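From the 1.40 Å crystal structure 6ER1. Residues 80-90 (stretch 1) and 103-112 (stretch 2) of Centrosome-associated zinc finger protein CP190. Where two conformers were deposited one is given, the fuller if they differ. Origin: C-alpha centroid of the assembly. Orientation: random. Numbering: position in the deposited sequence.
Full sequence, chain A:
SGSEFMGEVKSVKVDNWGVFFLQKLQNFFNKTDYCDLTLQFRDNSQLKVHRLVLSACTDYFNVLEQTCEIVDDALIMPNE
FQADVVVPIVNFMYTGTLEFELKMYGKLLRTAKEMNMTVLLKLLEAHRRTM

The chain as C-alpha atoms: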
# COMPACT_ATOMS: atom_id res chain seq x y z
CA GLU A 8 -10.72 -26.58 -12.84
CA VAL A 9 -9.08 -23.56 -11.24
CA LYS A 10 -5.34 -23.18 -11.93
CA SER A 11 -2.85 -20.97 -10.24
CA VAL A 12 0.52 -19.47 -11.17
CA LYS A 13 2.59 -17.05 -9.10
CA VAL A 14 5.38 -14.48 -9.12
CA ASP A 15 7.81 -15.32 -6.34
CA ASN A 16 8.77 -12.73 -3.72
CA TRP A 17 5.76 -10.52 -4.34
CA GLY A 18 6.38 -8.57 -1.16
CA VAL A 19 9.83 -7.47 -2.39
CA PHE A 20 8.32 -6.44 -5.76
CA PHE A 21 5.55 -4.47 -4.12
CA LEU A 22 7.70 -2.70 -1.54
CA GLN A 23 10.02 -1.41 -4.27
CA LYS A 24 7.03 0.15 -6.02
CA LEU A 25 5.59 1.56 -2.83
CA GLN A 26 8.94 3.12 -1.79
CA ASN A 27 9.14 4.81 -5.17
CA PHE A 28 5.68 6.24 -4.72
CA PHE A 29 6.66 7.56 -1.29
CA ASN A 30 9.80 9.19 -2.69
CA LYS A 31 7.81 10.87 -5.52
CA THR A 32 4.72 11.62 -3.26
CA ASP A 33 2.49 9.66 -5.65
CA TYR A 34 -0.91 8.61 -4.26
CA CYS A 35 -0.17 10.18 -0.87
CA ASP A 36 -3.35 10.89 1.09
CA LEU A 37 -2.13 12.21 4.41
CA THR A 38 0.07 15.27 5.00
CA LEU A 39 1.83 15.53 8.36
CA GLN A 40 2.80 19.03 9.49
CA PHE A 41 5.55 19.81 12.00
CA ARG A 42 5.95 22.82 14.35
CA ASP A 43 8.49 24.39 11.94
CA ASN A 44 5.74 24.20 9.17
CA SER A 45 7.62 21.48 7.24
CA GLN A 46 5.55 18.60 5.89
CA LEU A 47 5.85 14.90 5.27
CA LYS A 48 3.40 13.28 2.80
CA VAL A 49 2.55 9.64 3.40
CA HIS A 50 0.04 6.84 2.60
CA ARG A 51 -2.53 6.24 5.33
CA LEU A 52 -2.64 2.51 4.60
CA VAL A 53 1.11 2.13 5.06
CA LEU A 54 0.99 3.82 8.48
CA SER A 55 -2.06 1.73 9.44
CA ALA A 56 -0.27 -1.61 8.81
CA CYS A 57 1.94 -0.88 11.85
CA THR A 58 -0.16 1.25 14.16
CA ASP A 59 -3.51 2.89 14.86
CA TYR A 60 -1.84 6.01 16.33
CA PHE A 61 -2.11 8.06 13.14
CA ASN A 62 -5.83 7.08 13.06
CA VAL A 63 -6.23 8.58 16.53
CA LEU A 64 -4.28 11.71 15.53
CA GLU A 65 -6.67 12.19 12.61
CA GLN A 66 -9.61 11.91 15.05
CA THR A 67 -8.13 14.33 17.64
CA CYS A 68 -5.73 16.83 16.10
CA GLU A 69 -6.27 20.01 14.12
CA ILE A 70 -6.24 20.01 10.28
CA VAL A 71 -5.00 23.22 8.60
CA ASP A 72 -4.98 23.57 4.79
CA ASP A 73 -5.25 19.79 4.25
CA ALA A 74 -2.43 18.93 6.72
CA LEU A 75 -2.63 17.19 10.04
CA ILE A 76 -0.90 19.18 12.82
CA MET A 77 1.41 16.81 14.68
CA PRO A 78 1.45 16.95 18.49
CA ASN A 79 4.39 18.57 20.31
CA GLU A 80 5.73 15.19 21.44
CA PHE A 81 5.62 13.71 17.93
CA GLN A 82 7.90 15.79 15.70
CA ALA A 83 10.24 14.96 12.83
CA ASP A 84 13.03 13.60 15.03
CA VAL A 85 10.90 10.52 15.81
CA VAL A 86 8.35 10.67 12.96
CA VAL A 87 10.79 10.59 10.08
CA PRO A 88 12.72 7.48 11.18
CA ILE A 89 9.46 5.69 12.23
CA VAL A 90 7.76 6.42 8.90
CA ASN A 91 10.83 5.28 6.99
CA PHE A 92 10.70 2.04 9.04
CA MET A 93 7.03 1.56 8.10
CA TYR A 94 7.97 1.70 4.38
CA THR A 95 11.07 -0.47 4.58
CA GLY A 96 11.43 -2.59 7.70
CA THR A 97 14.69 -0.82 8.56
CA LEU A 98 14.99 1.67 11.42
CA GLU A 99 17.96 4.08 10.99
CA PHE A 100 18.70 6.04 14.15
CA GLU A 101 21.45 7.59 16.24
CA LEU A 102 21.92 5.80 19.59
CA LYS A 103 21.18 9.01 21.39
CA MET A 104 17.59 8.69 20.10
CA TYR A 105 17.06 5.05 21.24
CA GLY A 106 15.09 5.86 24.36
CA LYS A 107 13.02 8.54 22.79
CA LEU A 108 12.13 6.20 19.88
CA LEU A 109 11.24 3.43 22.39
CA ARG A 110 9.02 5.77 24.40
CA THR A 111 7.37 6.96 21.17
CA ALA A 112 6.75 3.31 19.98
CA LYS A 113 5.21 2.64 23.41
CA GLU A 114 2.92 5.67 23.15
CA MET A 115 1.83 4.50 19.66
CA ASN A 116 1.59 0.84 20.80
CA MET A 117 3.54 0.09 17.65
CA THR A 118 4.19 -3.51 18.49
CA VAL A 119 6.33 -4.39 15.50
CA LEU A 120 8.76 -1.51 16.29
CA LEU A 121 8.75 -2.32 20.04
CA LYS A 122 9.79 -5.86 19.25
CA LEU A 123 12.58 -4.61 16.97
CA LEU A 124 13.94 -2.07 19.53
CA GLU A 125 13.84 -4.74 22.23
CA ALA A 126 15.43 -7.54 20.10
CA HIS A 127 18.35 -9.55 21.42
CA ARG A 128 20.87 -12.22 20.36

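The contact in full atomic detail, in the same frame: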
# COMPACT_ATOMS: atom_id res chain seq x y z
N GLU A 80 4.86 16.32 21.11
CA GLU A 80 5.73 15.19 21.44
C GLU A 80 6.03 14.28 20.26
O GLU A 80 6.73 13.28 20.46
CB GLU A 80 5.15 14.31 22.58
CG GLU A 80 3.94 13.41 22.24
CD GLU A 80 2.61 14.11 22.42
OE1 GLU A 80 2.58 15.38 22.32
OE2 GLU A 80 1.62 13.40 22.63
N PHE A 81 5.54 14.62 19.06
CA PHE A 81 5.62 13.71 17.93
C PHE A 81 6.05 14.50 16.70
O PHE A 81 5.29 14.78 15.78
CB PHE A 81 4.24 13.04 17.74
CG PHE A 81 4.22 11.83 16.87
CD1 PHE A 81 4.90 10.69 17.23
CD2 PHE A 81 3.41 11.79 15.73
CE1 PHE A 81 4.81 9.53 16.47
CE2 PHE A 81 3.32 10.63 14.98
CZ PHE A 81 4.04 9.50 15.33
N GLN A 82 7.31 14.95 16.75
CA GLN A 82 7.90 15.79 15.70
C GLN A 82 8.86 15.01 14.84
O GLN A 82 8.98 13.76 14.95
CB GLN A 82 8.55 17.03 16.36
CG GLN A 82 7.51 17.87 17.05
CD GLN A 82 6.61 18.61 16.06
OE1 GLN A 82 7.11 19.34 15.17
NE2 GLN A 82 5.30 18.52 16.24
N ALA A 83 9.51 15.68 13.90
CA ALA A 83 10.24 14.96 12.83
C ALA A 83 11.35 14.07 13.35
O ALA A 83 11.68 13.07 12.74
CB ALA A 83 10.77 15.93 11.77
N ASP A 84 11.97 14.46 14.50
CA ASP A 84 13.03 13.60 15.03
C ASP A 84 12.67 12.11 15.27
O ASP A 84 13.49 11.24 15.15
CB ASP A 84 13.68 14.18 16.33
CG ASP A 84 12.72 14.38 17.47
OD1 ASP A 84 11.47 14.37 17.26
OD2 ASP A 84 13.22 14.52 18.61
N VAL A 85 11.41 11.89 15.66
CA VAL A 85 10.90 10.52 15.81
C VAL A 85 10.04 10.09 14.61
O VAL A 85 10.14 8.91 14.20
CB VAL A 85 10.17 10.28 17.15
CG1 VAL A 85 11.12 10.50 18.32
CG2 VAL A 85 8.91 11.13 17.28
N VAL A 86 9.30 11.03 14.03
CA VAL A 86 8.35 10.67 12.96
C VAL A 86 9.07 10.23 11.73
O VAL A 86 8.71 9.22 11.06
CB VAL A 86 7.33 11.75 12.67
CG1 VAL A 86 6.50 11.45 11.42
CG2 VAL A 86 6.46 12.02 13.90
N VAL A 87 10.11 10.95 11.32
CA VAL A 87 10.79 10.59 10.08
C VAL A 87 11.44 9.20 10.10
O VAL A 87 11.13 8.39 9.19
CB VAL A 87 11.79 11.70 9.63
CG1 VAL A 87 12.68 11.21 8.52
CG2 VAL A 87 10.99 12.93 9.22
N PRO A 88 12.16 8.83 11.16
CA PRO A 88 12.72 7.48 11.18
C PRO A 88 11.59 6.40 11.28
O PRO A 88 11.77 5.33 10.67
CB PRO A 88 13.65 7.44 12.41
CG PRO A 88 13.75 8.80 12.85
CD PRO A 88 12.79 9.70 12.19
N ILE A 89 10.57 6.71 12.08
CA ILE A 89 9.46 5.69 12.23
C ILE A 89 8.75 5.50 10.90
O ILE A 89 8.48 4.34 10.51
CB ILE A 89 8.57 6.11 13.36
CG1 ILE A 89 9.30 5.91 14.67
CG2 ILE A 89 7.29 5.25 13.36
CD1 ILE A 89 8.61 6.43 15.89
N VAL A 90 8.42 6.56 10.20
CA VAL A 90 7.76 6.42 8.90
C VAL A 90 8.66 5.69 7.93
O VAL A 90 8.22 4.81 7.15
CB VAL A 90 7.29 7.78 8.35
CG1 VAL A 90 6.88 7.70 6.87
CG2 VAL A 90 6.13 8.32 9.15
N LYS A 103 21.71 8.05 20.47
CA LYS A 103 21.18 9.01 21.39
C LYS A 103 19.63 9.14 21.36
O LYS A 103 19.03 9.66 22.27
CB LYS A 103 21.85 10.37 21.16
CG LYS A 103 21.46 11.11 19.92
CD LYS A 103 22.21 12.45 19.80
CE LYS A 103 21.43 13.47 18.98
NZ LYS A 103 22.23 14.61 18.43
N MET A 104 19.05 8.69 20.24
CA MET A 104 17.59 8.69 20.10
C MET A 104 16.94 7.38 20.53
O MET A 104 15.66 7.32 20.40
CB MET A 104 17.24 8.97 18.62
CG MET A 104 17.51 10.39 18.17
SD MET A 104 16.41 11.60 18.91
CE MET A 104 14.82 11.02 18.38
N TYR A 105 17.65 6.39 20.95
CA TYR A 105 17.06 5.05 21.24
C TYR A 105 15.97 5.24 22.21
O TYR A 105 14.80 4.71 21.95
CB TYR A 105 18.11 4.08 21.78
CG TYR A 105 17.51 2.77 22.21
CD1 TYR A 105 17.19 1.84 21.24
CD2 TYR A 105 17.29 2.48 23.51
CE1 TYR A 105 16.66 0.62 21.62
CE2 TYR A 105 16.75 1.24 23.91
CZ TYR A 105 16.44 0.32 22.94
OH TYR A 105 15.92 -0.90 23.35
N GLY A 106 16.13 5.79 23.38
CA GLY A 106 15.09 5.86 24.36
C GLY A 106 13.95 6.67 23.96
O GLY A 106 12.76 6.26 24.24
N LYS A 107 14.08 7.72 23.22
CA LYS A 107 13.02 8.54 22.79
C LYS A 107 12.20 7.70 21.76
O LYS A 107 10.94 7.82 21.79
CB LYS A 107 13.54 9.82 22.10
CG LYS A 107 12.47 10.90 22.01
CD LYS A 107 12.95 12.27 21.56
CE LYS A 107 11.75 13.20 21.48
NZ LYS A 107 12.13 14.61 21.16
N LEU A 108 12.85 7.02 20.87
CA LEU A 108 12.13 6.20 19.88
C LEU A 108 11.40 5.12 20.62
O LEU A 108 10.20 4.83 20.20
CB LEU A 108 13.09 5.64 18.86
CG LEU A 108 13.59 6.68 17.85
CD1 LEU A 108 14.82 6.12 17.14
CD2 LEU A 108 12.51 7.01 16.82
N LEU A 109 11.93 4.48 21.62
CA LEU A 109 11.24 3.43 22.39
C LEU A 109 10.09 4.03 23.08
O LEU A 109 8.94 3.43 23.01
CB LEU A 109 12.20 2.73 23.30
CG LEU A 109 11.72 1.60 24.11
CD1 LEU A 109 10.96 0.57 23.28
CD2 LEU A 109 12.82 0.93 24.88
N ARG A 110 10.15 5.15 23.75
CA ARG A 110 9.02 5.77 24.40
C ARG A 110 7.96 6.14 23.36
O ARG A 110 6.73 5.98 23.68
CB ARG A 110 9.41 6.97 25.29
CG ARG A 110 10.20 6.53 26.51
CD ARG A 110 10.59 7.71 27.41
NE ARG A 110 11.51 8.67 26.82
CZ ARG A 110 12.83 8.51 26.86
NH1 ARG A 110 13.40 7.48 27.44
NH2 ARG A 110 13.58 9.49 26.32
N THR A 111 8.30 6.60 22.20
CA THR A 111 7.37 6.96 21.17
C THR A 111 6.67 5.63 20.69
O THR A 111 5.40 5.67 20.54
CB THR A 111 7.99 7.66 20.00
OG1 THR A 111 8.58 8.91 20.50
CG2 THR A 111 7.08 8.02 18.92
N ALA A 112 7.40 4.59 20.46
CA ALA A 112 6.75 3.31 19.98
C ALA A 112 5.87 2.90 21.07
O ALA A 112 4.75 2.30 20.71
CB ALA A 112 7.82 2.31 19.72
O HOH W 1 6.13 10.73 20.80

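At the centre of this contact lies Val-85, whose CA-to-CB bond points toward the second helix. The two helices, 83-90 and 105-112, cross at 74° with their axes 10.1 Å apart at closest approach, and the nearest CA atoms across the contact are those of Val-85 and Leu-108, 6.1 Å apart. A short, branched apolar side chain suits such a buried place: it presents methyl groups to the facing residues close to the backbone. Val-85 CG1 lies 3.7 Å from Met-104 CE, and Val-85 CB lies 4.0 Å from Leu-108 CD2, both ordinary van der Waals distances. Leu-108 leaves its helix sideways, but its chi1 m, chi2 t rotamer brings its end nearer, so that CD2 also meets Ile-89 CG1 at 4.0 Å. Val-85 and Ile-89 are one helical turn apart, as the bond from Ile-89 N to Val-85 O (3.1 Å) confirms, and Leu-108 CD2 touches both.

Met-104 reaches in from the 3-10 segment just before the second helix. Its unbranched chain, with all three chi angles near m, folds so that CE also approaches the backbone, 3.5 Å from Asp-84 O.

Thr-111 joins the apolar and polar parts of the contact. Its methyl CG2 packs 3.7 Å from Ile-89 CD1 and 3.7 Å from Phe-81 CE1, lying at the edge of the phenylalanine ring, near its plane. Phe-81 starts sideways from the loop before the first helix, and the length of its side chain lets the ring come nearer. The hydroxyl of Thr-111 would be costly to bury unpaired, but OG1 donates to Lys-107 O at 2.9 Å, one turn back in its own helix. Thr-111 OG1 also accepts a hydrogen bond from the O of a water at 3.1 Å; the same water O donates to Glu-80 O at 2.6 Å and so bridges the two stretches. Beside these polar partners, Val-85 CG1 packs 3.7 Å from Thr-111 OG1.

At the polar edge, Lys-107 NZ donates to Asp-84 OD2 at 2.8 Å, forming a salt bridge and the only direct hydrogen bond between the stretches. Lysine suits this position because its long chain, all t in this conformer (one of two deposited), carries the charge to the carboxylate while its aliphatic part covers the apolar centre: CG lies 3.9 Å from Val-85 CG1. Asp-84 sits in the first turn of its helix, and its other carboxylate oxygen, OD1, accepts a weak hydrogen bond from Val-85 N at 3.0 Å.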